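Local atomic coordinates of response regulator aspartate phosphatase I (Bacillus subtilis subsp. subtilis, PDB entry 4I1A), a protein that dephosphorylates the sporulation phosphotransferase Spo0F and activates excision and transfer of the mobile element ICEBs1 by inactivating its repressor ImmR. Residues 121-124 against 125-128; 157-160 against 161-165; 243-246 against 247-250; 279-282 against 283-287. All blocks are in the same frame, centred on the assembly; numbering follows the deposited sequence.

Contact 1. Residues 121-124 against 125-128; sequences SAIS and AYRI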
loop_
_atom_site.group_PDB
_atom_site.type_symbol
_atom_site.label_atom_id
_atom_site.label_comp_id
_atom_site.label_asym_id
_atom_site.label_seq_id
_atom_site.Cartn_x
_atom_site.Cartn_y
_atom_site.Cartn_z
ATOM N N SER A 121 -23.260 -3.266 -4.026
ATOM C CA SER A 121 -24.053 -2.685 -5.106
ATOM C C SER A 121 -23.189 -2.455 -6.325
ATOM O O SER A 121 -23.597 -2.746 -7.449
ATOM C CB SER A 121 -24.688 -1.367 -4.667
ATOM O OG SER A 121 -25.344 -1.520 -3.422
ATOM N N ALA A 122 -21.985 -1.944 -6.085
ATOM C CA ALA A 122 -21.044 -1.633 -7.156
ATOM C C ALA A 122 -20.729 -2.871 -7.975
ATOM O O ALA A 122 -20.874 -2.872 -9.197
ATOM C CB ALA A 122 -19.760 -1.022 -6.588
ATOM N N ILE A 123 -20.300 -3.927 -7.297
ATOM C CA ILE A 123 -19.949 -5.157 -7.985
ATOM C C ILE A 123 -21.188 -5.784 -8.625
ATOM O O ILE A 123 -21.105 -6.377 -9.705
ATOM C CB ILE A 123 -19.200 -6.147 -7.055
ATOM C CG1 ILE A 123 -18.699 -7.348 -7.851
ATOM C CG2 ILE A 123 -20.072 -6.586 -5.903
ATOM C CD1 ILE A 123 -17.933 -6.944 -9.101
ATOM N N SER A 124 -22.341 -5.616 -7.980
ATOM C CA SER A 124 -23.602 -6.099 -8.537
ATOM C C SER A 124 -23.897 -5.420 -9.868
ATOM O O SER A 124 -24.265 -6.071 -10.841
ATOM C CB SER A 124 -24.756 -5.838 -7.568
ATOM O OG SER A 124 -24.571 -6.539 -6.348
ATOM N N ALA A 125 -23.726 -4.105 -9.897
ATOM C CA ALA A 125 -23.990 -3.317 -11.094
ATOM C C ALA A 125 -22.976 -3.631 -12.189
ATOM O O ALA A 125 -23.326 -3.753 -13.364
ATOM C CB ALA A 125 -23.978 -1.836 -10.758
ATOM N N TYR A 126 -21.716 -3.760 -11.791
ATOM C CA TYR A 126 -20.659 -4.181 -12.696
ATOM C C TYR A 126 -20.957 -5.550 -13.317
ATOM O O TYR A 126 -20.645 -5.784 -14.485
ATOM C CB TYR A 126 -19.329 -4.255 -11.949
ATOM C CG TYR A 126 -18.677 -2.925 -11.631
ATOM C CD1 TYR A 126 -18.899 -1.799 -12.423
ATOM C CD2 TYR A 126 -17.817 -2.803 -10.543
ATOM C CE1 TYR A 126 -18.288 -0.586 -12.130
ATOM C CE2 TYR A 126 -17.208 -1.604 -10.244
ATOM C CZ TYR A 126 -17.442 -0.497 -11.036
ATOM O OH TYR A 126 -16.828 0.697 -10.728
ATOM N N ARG A 127 -21.554 -6.451 -12.537
ATOM C CA ARG A 127 -21.801 -7.815 -13.006
ATOM C C ARG A 127 -22.749 -7.848 -14.205
ATOM O O ARG A 127 -22.635 -8.721 -15.075
ATOM C CB ARG A 127 -22.322 -8.724 -11.880
ATOM C CG ARG A 127 -21.247 -9.266 -10.924
ATOM C CD ARG A 127 -21.736 -10.526 -10.182
ATOM N NE ARG A 127 -21.011 -10.757 -8.930
ATOM C CZ ARG A 127 -19.808 -11.321 -8.848
ATOM N NH1 ARG A 127 -19.178 -11.717 -9.945
ATOM N NH2 ARG A 127 -19.229 -11.482 -7.665
ATOM N N ILE A 128 -23.675 -6.893 -14.261
ATOM C CA ILE A 128 -24.593 -6.833 -15.392
ATOM C C ILE A 128 -24.033 -5.972 -16.517
ATOM O O ILE A 128 -24.284 -6.237 -17.692
ATOM C CB ILE A 128 -26.008 -6.377 -14.985
ATOM C CG1 ILE A 128 -26.003 -4.948 -14.457
ATOM C CG2 ILE A 128 -26.588 -7.317 -13.929
ATOM C CD1 ILE A 128 -27.312 -4.566 -13.804
#
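Ala125 bonds back to Ser121 across one turn of alpha-helix, Ala125 N to Ser121 O 2.8 Å, within helix 119-129 of this all-helical tetratricopeptide-repeat (TPR) protein of the Rap family. Its methyl leans over the same carbonyl oxygen. Tyr126 makes the next i to i+4 bond, Tyr126 N to Ala122 O 2.9 Å, and this one is nearly straight (168° at the hydrogen). With CG set opposite its own carbonyl carbon (chi1 -75°), the ring reaches back along the helix, so that Tyr126 CD2 also comes within 3.3 Å of Ala122 O. The CB of Tyr126 meets Ile123 CD1 at 4.2 Å, the two side chains crossing at about a right angle. Farther out the ring is wedged against Phe107 and Met111 of helix 102-115 and against Lys148 and Val152 of helix 139-155. Replacing Tyr126 by an alanine would probably open a gap among these three helices. Arg127 N is shared between two carbonyls: Ile123 O at 2.9 Å, with a bent bond, and Ser124 O in a weak one. The arginine chain is extended from CG to NE, and Tyr153 lies beside it and Ile123. Over one face of the Arg127 guanidinium, toward its rim, sits Ile123 CG1, 4.2 Å from Arg127 NH2. Ile128 closes the segment with a marginal approach, its CG2 4.1 Å from Ser124 O.

Contact 2. Residues 157-160 against 161-165; sequences KQTY and FSMNY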
loop_
_atom_site.group_PDB
_atom_site.type_symbol
_atom_site.label_atom_id
_atom_site.label_comp_id
_atom_site.label_asym_id
_atom_site.label_seq_id
_atom_site.Cartn_x
_atom_site.Cartn_y
_atom_site.Cartn_z
ATOM N N LYS A 157 -10.406 -7.013 -1.053
ATOM C CA LYS A 157 -9.361 -8.020 -0.893
ATOM C C LYS A 157 -9.767 -9.363 -1.491
ATOM O O LYS A 157 -9.349 -10.421 -1.022
ATOM C CB LYS A 157 -8.962 -8.167 0.584
ATOM C CG LYS A 157 -8.407 -6.877 1.205
ATOM C CD LYS A 157 -7.006 -6.567 0.676
ATOM C CE LYS A 157 -6.735 -5.063 0.632
ATOM N NZ LYS A 157 -5.385 -4.735 0.073
ATOM N N GLN A 158 -10.595 -9.309 -2.527
ATOM C CA GLN A 158 -10.873 -10.478 -3.351
ATOM C C GLN A 158 -9.719 -10.638 -4.336
ATOM O O GLN A 158 -9.861 -10.377 -5.537
ATOM C CB GLN A 158 -12.207 -10.315 -4.089
ATOM C CG GLN A 158 -13.433 -10.748 -3.287
ATOM C CD GLN A 158 -13.493 -12.263 -3.103
ATOM O OE1 GLN A 158 -13.147 -13.030 -4.012
ATOM N NE2 GLN A 158 -13.923 -12.702 -1.921
ATOM N N THR A 159 -8.581 -11.076 -3.800
ATOM C CA THR A 159 -7.302 -11.112 -4.504
ATOM C C THR A 159 -7.368 -11.829 -5.839
ATOM O O THR A 159 -6.794 -11.366 -6.824
ATOM C CB THR A 159 -6.216 -11.787 -3.626
ATOM O OG1 THR A 159 -6.158 -11.138 -2.350
ATOM C CG2 THR A 159 -4.853 -11.724 -4.284
ATOM N N TYR A 160 -8.061 -12.962 -5.872
ATOM C CA TYR A 160 -8.149 -13.748 -7.098
ATOM C C TYR A 160 -8.878 -12.989 -8.215
ATOM O O TYR A 160 -8.396 -12.915 -9.350
ATOM C CB TYR A 160 -8.825 -15.100 -6.835
ATOM C CG TYR A 160 -8.684 -16.059 -7.989
ATOM C CD1 TYR A 160 -7.608 -16.934 -8.059
ATOM C CD2 TYR A 160 -9.606 -16.065 -9.030
ATOM C CE1 TYR A 160 -7.459 -17.806 -9.130
ATOM C CE2 TYR A 160 -9.466 -16.934 -10.107
ATOM C CZ TYR A 160 -8.391 -17.802 -10.149
ATOM O OH TYR A 160 -8.249 -18.668 -11.207
ATOM N N PHE A 161 -10.038 -12.428 -7.886
ATOM C CA PHE A 161 -10.841 -11.694 -8.866
ATOM C C PHE A 161 -10.162 -10.411 -9.339
ATOM O O PHE A 161 -10.177 -10.092 -10.524
ATOM C CB PHE A 161 -12.226 -11.374 -8.296
ATOM C CG PHE A 161 -13.213 -12.496 -8.442
ATOM C CD1 PHE A 161 -12.950 -13.739 -7.899
ATOM C CD2 PHE A 161 -14.406 -12.307 -9.121
ATOM C CE1 PHE A 161 -13.854 -14.771 -8.033
ATOM C CE2 PHE A 161 -15.319 -13.337 -9.255
ATOM C CZ PHE A 161 -15.041 -14.573 -8.710
ATOM N N SER A 162 -9.572 -9.680 -8.402
ATOM C CA SER A 162 -8.920 -8.421 -8.717
ATOM C C SER A 162 -7.796 -8.635 -9.715
ATOM O O SER A 162 -7.730 -7.966 -10.744
ATOM C CB SER A 162 -8.377 -7.771 -7.446
ATOM O OG SER A 162 -7.548 -6.672 -7.762
ATOM N N MET A 163 -6.925 -9.590 -9.416
ATOM C CA MET A 163 -5.771 -9.841 -10.266
ATOM C C MET A 163 -6.176 -10.367 -11.639
ATOM O O MET A 163 -5.480 -10.144 -12.626
ATOM C CB MET A 163 -4.798 -10.789 -9.576
ATOM C CG MET A 163 -3.430 -10.838 -10.223
ATOM S SD MET A 163 -2.152 -11.134 -8.998
ATOM C CE MET A 163 -3.015 -12.184 -7.833
ATOM N N ASN A 164 -7.310 -11.057 -11.705
ATOM C CA ASN A 164 -7.828 -11.524 -12.986
ATOM C C ASN A 164 -8.276 -10.342 -13.841
ATOM O O ASN A 164 -7.871 -10.207 -14.998
ATOM C CB ASN A 164 -8.986 -12.497 -12.782
ATOM C CG ASN A 164 -9.434 -13.160 -14.087
ATOM O OD1 ASN A 164 -10.147 -12.558 -14.896
ATOM N ND2 ASN A 164 -9.022 -14.411 -14.289
ATOM N N TYR A 165 -9.098 -9.475 -13.263
ATOM C CA TYR A 165 -9.619 -8.334 -14.006
ATOM C C TYR A 165 -8.536 -7.309 -14.319
ATOM O O TYR A 165 -8.619 -6.602 -15.321
ATOM C CB TYR A 165 -10.815 -7.700 -13.285
ATOM C CG TYR A 165 -12.098 -8.478 -13.508
ATOM C CD1 TYR A 165 -12.876 -8.269 -14.642
ATOM C CD2 TYR A 165 -12.522 -9.438 -12.594
ATOM C CE1 TYR A 165 -14.051 -8.986 -14.853
ATOM C CE2 TYR A 165 -13.689 -10.164 -12.801
ATOM C CZ TYR A 165 -14.448 -9.933 -13.932
ATOM O OH TYR A 165 -15.609 -10.649 -14.130
#
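The carbonyls of Gln158, Thr159 and Tyr160 accept the amides of Ser162, Met163 and Asn164 in successive i to i+4 bonds that start helix 159-173, the first nearly straight (169° at the hydrogen) with Ser162 N 3.0 Å from Gln158 O. Gln158 is the N-cap residue. Its chain bends at chi2 and runs alongside Phe161, pointing the same way, until OE1 stands 4.0 Å from Phe161 CD1; the amide is turned almost perpendicular to the ring, the planes 83° apart. Thr159 and Met163 form a second parallel pair, one turn apart. The Thr159 methyl CG2 lies 4.0 Å from Met163 CE, because the methionine chain folds back at chi2 and chi3 toward the preceding turn. Lys157, with positive phi, is the C-prime residue of the Schellman motif that ends helix 139-155, so one helix stops and the next begins within a very short turn of predicted TPR 2. Lys157 NZ forms a salt bridge with Asp196. Tyr160 CG lies anti to the backbone N (chi1 -168°), which sends the exposed ring outward; its CD2 makes a loose approach to Phe161 CD1, 4.2 Å. The Phe161 ring meets Tyr153 edge-to-face on helix 139-155. On the inner side Ser162 is buried, and its OG is satisfied by Asn193 ND2 of helix 180-196 and by Ser150 O. Asn164 rests its CB 3.5 Å from Tyr160 O.

Contact 3. Residues 243-246 against 247-250; sequences ASQH and LILA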
loop_
_atom_site.group_PDB
_atom_site.type_symbol
_atom_site.label_atom_id
_atom_site.label_comp_id
_atom_site.label_asym_id
_atom_site.label_seq_id
_atom_site.Cartn_x
_atom_site.Cartn_y
_atom_site.Cartn_z
ATOM N N ALA A 243 16.372 -0.921 -0.757
ATOM C CA ALA A 243 15.146 -0.286 -0.273
ATOM C C ALA A 243 15.373 1.201 -0.057
ATOM O O ALA A 243 14.618 2.033 -0.549
ATOM C CB ALA A 243 14.656 -0.953 1.025
ATOM N N SER A 244 16.449 1.530 0.643
ATOM C CA SER A 244 16.776 2.921 0.915
ATOM C C SER A 244 17.087 3.759 -0.330
ATOM O O SER A 244 16.672 4.915 -0.416
ATOM C CB SER A 244 17.919 3.007 1.923
ATOM O OG SER A 244 17.440 2.732 3.223
ATOM N N GLN A 245 17.820 3.191 -1.283
ATOM C CA GLN A 245 18.189 3.947 -2.479
ATOM C C GLN A 245 16.953 4.280 -3.316
ATOM O O GLN A 245 16.840 5.383 -3.851
ATOM C CB GLN A 245 19.251 3.220 -3.311
ATOM C CG GLN A 245 19.708 3.988 -4.561
ATOM C CD GLN A 245 20.281 5.382 -4.265
ATOM O OE1 GLN A 245 21.163 5.544 -3.416
ATOM N NE2 GLN A 245 19.781 6.389 -4.977
ATOM N N HIS A 246 16.011 3.344 -3.400
ATOM C CA HIS A 246 14.761 3.620 -4.100
ATOM C C HIS A 246 13.870 4.601 -3.331
ATOM O O HIS A 246 13.164 5.415 -3.930
ATOM C CB HIS A 246 14.010 2.327 -4.417
ATOM C CG HIS A 246 14.549 1.595 -5.604
ATOM N ND1 HIS A 246 14.200 1.928 -6.900
ATOM C CD2 HIS A 246 15.413 0.559 -5.706
ATOM C CE1 HIS A 246 14.826 1.124 -7.740
ATOM N NE2 HIS A 246 15.572 0.284 -7.043
ATOM N N LEU A 247 13.918 4.526 -2.006
ATOM C CA LEU A 247 13.083 5.373 -1.157
ATOM C C LEU A 247 13.504 6.843 -1.152
ATOM O O LEU A 247 12.645 7.721 -1.108
ATOM C CB LEU A 247 13.009 4.819 0.274
ATOM C CG LEU A 247 12.137 3.564 0.465
ATOM C CD1 LEU A 247 12.486 2.866 1.774
ATOM C CD2 LEU A 247 10.648 3.893 0.421
ATOM N N ILE A 248 14.808 7.119 -1.197
ATOM C CA ILE A 248 15.255 8.505 -1.266
ATOM C C ILE A 248 14.981 9.113 -2.639
ATOM O O ILE A 248 14.768 10.316 -2.751
ATOM C CB ILE A 248 16.755 8.702 -0.915
ATOM C CG1 ILE A 248 17.658 7.964 -1.901
ATOM C CG2 ILE A 248 17.036 8.274 0.510
ATOM C CD1 ILE A 248 19.022 8.607 -2.046
ATOM N N LEU A 249 15.001 8.286 -3.682
ATOM C CA LEU A 249 14.680 8.759 -5.021
ATOM C C LEU A 249 13.220 9.188 -5.047
ATOM O O LEU A 249 12.870 10.210 -5.643
ATOM C CB LEU A 249 14.941 7.674 -6.069
ATOM C CG LEU A 249 16.411 7.392 -6.398
ATOM C CD1 LEU A 249 16.561 6.351 -7.518
ATOM C CD2 LEU A 249 17.144 8.679 -6.765
ATOM N N ALA A 250 12.378 8.410 -4.374
ATOM C CA ALA A 250 10.972 8.753 -4.227
ATOM C C ALA A 250 10.841 10.028 -3.412
ATOM O O ALA A 250 10.070 10.925 -3.748
ATOM C CB ALA A 250 10.220 7.621 -3.553
#
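Leu247 packs tightly on Ala243 one turn before it: Leu247 N is hydrogen-bonded to Ala243 O at 3.0 Å, and Leu247 CG sits against that same oxygen at 3.1 Å. The two methyls, Ala243 CB and Leu247 CD1, are farther apart at 4.5 Å, so the backbone carbonyl does more of the touching than the alanine side chain. Both residues are buried, Ala243 against Tyr234 and Leu247 against Thr268. This turn belongs to helix 240-257 in predicted TPR 4, held between helix 220-236 and helix 261-275. Toward helix 220-236, His246 ND1 is hydrogen-bonded to His227 ND1, while His246 O receives Ala250 N. The solvent side is looser and is carried by Gln245. Its CG stands anti to the backbone N (chi1 -178°) and the chain then bends at chi2, bringing the amide over the next turn. There NE2 reaches two aliphatic chains at once, Ile248 CD1 and Leu249 CG, each 3.8 Å from it. Leu249 N makes a weak bond to Gln245 O, 3.4 Å long. Ile248 CG1 lies 3.3 Å from Gln245 O.

Contact 4. Residues 279-282 against 283-287; sequences YNVA and LIYFR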
loop_
_atom_site.group_PDB
_atom_site.type_symbol
_atom_site.label_atom_id
_atom_site.label_comp_id
_atom_site.label_asym_id
_atom_site.label_seq_id
_atom_site.Cartn_x
_atom_site.Cartn_y
_atom_site.Cartn_z
ATOM N N TYR A 279 20.948 4.040 13.545
ATOM C CA TYR A 279 20.046 4.757 14.447
ATOM C C TYR A 279 20.154 6.272 14.338
ATOM O O TYR A 279 19.176 6.984 14.532
ATOM C CB TYR A 279 20.269 4.292 15.896
ATOM C CG TYR A 279 19.920 2.827 16.104
ATOM C CD1 TYR A 279 18.697 2.314 15.673
ATOM C CD2 TYR A 279 20.823 1.952 16.699
ATOM C CE1 TYR A 279 18.377 0.969 15.856
ATOM C CE2 TYR A 279 20.516 0.617 16.877
ATOM C CZ TYR A 279 19.294 0.129 16.456
ATOM O OH TYR A 279 18.990 -1.202 16.638
ATOM N N ASN A 280 21.340 6.762 14.007
ATOM C CA ASN A 280 21.545 8.199 13.872
ATOM C C ASN A 280 20.938 8.800 12.614
ATOM O O ASN A 280 20.296 9.837 12.668
ATOM C CB ASN A 280 23.029 8.527 13.966
ATOM C CG ASN A 280 23.546 8.384 15.367
ATOM O OD1 ASN A 280 22.951 8.913 16.310
ATOM N ND2 ASN A 280 24.641 7.642 15.524
ATOM N N VAL A 281 21.149 8.144 11.485
ATOM C CA VAL A 281 20.548 8.569 10.234
ATOM C C VAL A 281 19.023 8.377 10.263
ATOM O O VAL A 281 18.264 9.161 9.679
ATOM C CB VAL A 281 21.175 7.797 9.055
ATOM C CG1 VAL A 281 20.377 7.989 7.761
ATOM C CG2 VAL A 281 22.628 8.225 8.873
ATOM N N ALA A 282 18.582 7.336 10.959
ATOM C CA ALA A 282 17.164 7.024 11.027
ATOM C C ALA A 282 16.453 8.105 11.823
ATOM O O ALA A 282 15.337 8.513 11.482
ATOM C CB ALA A 282 16.936 5.620 11.670
ATOM N N LEU A 283 17.116 8.572 12.881
ATOM C CA LEU A 283 16.558 9.579 13.782
ATOM C C LEU A 283 16.292 10.900 13.053
ATOM O O LEU A 283 15.412 11.679 13.419
ATOM C CB LEU A 283 17.517 9.804 14.952
ATOM C CG LEU A 283 17.054 10.707 16.086
ATOM C CD1 LEU A 283 15.729 10.211 16.625
ATOM C CD2 LEU A 283 18.117 10.785 17.194
ATOM N N ILE A 284 17.057 11.140 12.001
ATOM C CA ILE A 284 16.870 12.324 11.180
ATOM C C ILE A 284 15.589 12.215 10.345
ATOM O O ILE A 284 14.811 13.169 10.260
ATOM C CB ILE A 284 18.099 12.543 10.292
ATOM C CG1 ILE A 284 19.240 13.091 11.152
ATOM C CG2 ILE A 284 17.761 13.444 9.117
ATOM C CD1 ILE A 284 20.604 12.938 10.545
ATOM N N TYR A 285 15.358 11.043 9.755
ATOM C CA TYR A 285 14.138 10.808 8.989
ATOM C C TYR A 285 12.935 10.650 9.917
ATOM O O TYR A 285 11.803 10.948 9.537
ATOM C CB TYR A 285 14.293 9.587 8.069
ATOM C CG TYR A 285 15.287 9.813 6.947
ATOM C CD1 TYR A 285 15.009 10.707 5.919
ATOM C CD2 TYR A 285 16.503 9.138 6.915
ATOM C CE1 TYR A 285 15.923 10.930 4.894
ATOM C CE2 TYR A 285 17.417 9.351 5.893
ATOM C CZ TYR A 285 17.122 10.244 4.885
ATOM O OH TYR A 285 18.023 10.454 3.861
ATOM N N PHE A 286 13.190 10.177 11.134
ATOM C CA PHE A 286 12.162 10.082 12.166
ATOM C C PHE A 286 11.596 11.455 12.542
ATOM O O PHE A 286 10.383 11.644 12.515
ATOM C CB PHE A 286 12.711 9.380 13.418
ATOM C CG PHE A 286 11.781 9.435 14.602
ATOM C CD1 PHE A 286 10.719 8.541 14.708
ATOM C CD2 PHE A 286 11.969 10.375 15.613
ATOM C CE1 PHE A 286 9.850 8.595 15.801
ATOM C CE2 PHE A 286 11.106 10.440 16.709
ATOM C CZ PHE A 286 10.039 9.548 16.802
ATOM N N ARG A 287 12.467 12.408 12.885
ATOM C CA ARG A 287 12.013 13.747 13.290
ATOM C C ARG A 287 11.332 14.472 12.149
ATOM O O ARG A 287 10.400 15.245 12.360
ATOM C CB ARG A 287 13.166 14.618 13.811
ATOM C CG ARG A 287 13.850 14.061 15.053
ATOM C CD ARG A 287 15.096 14.868 15.379
ATOM N NE ARG A 287 15.644 14.561 16.699
ATOM C CZ ARG A 287 16.926 14.289 16.934
ATOM N NH1 ARG A 287 17.795 14.269 15.930
ATOM N NH2 ARG A 287 17.337 14.035 18.170
#
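Val281 and Tyr285 lie side by side one helical turn apart, both pointing the same way, with Val281 CG1 3.8 Å from Tyr285 CE2. Two torsions bring them together: Val281 places CG1 anti to its backbone N (chi1 168°), while Tyr285 holds CG beside its own backbone N (chi1 -68°), tilting the ring back over the earlier turn. The ring thereby also leans on the carbonyl, Tyr285 CD2 to Val281 O 3.3 Å. That oxygen accepts two weak backbone bonds, from Ile284 N and from Tyr285 N. By contrast Phe286 N is held firmly by Ala282 O at 2.7 Å. The end of the Phe286 side chain leads away from the Ala282 turn. Leu283 is bonded to Tyr279, Leu283 N to Tyr279 O 3.1 Å. Leu283 CG is centred over one face of the Arg287 guanidinium, one turn on in the same segment, 3.6 Å above its plane. If Tyr285 were replaced by a serine, Val281 CG1 is likely to be left without its ring neighbour. The segment begins helix 279-295, in predicted TPR 5: Tyr285 fits against Leu266 and Leu269 of helix 261-275 and Leu251 of helix 240-257, while Phe286 turns to Phe305 and Phe313 of helix 299-313.

In the fold
All four contacts are local turns of helix, strung in series along the chain: none nests within or crosses another, and none closes a long loop. Contact 1, on helix 119-129, is followed by contact 2 at the start of helix 159-173; their centres are about 15 Å apart and they touch through Arg127 NH1 and Phe161 CE2. Contact 3 lies on the other side of the chain's centre, its own centre about 29 Å from that of contact 2. Contact 4 opens helix 279-295 and meets contact 3 where Tyr285 OH packs on Ile248 CG2. The result is two touching pairs on opposite sides of the chain's centre, each joining two helices separated by one other in the chain.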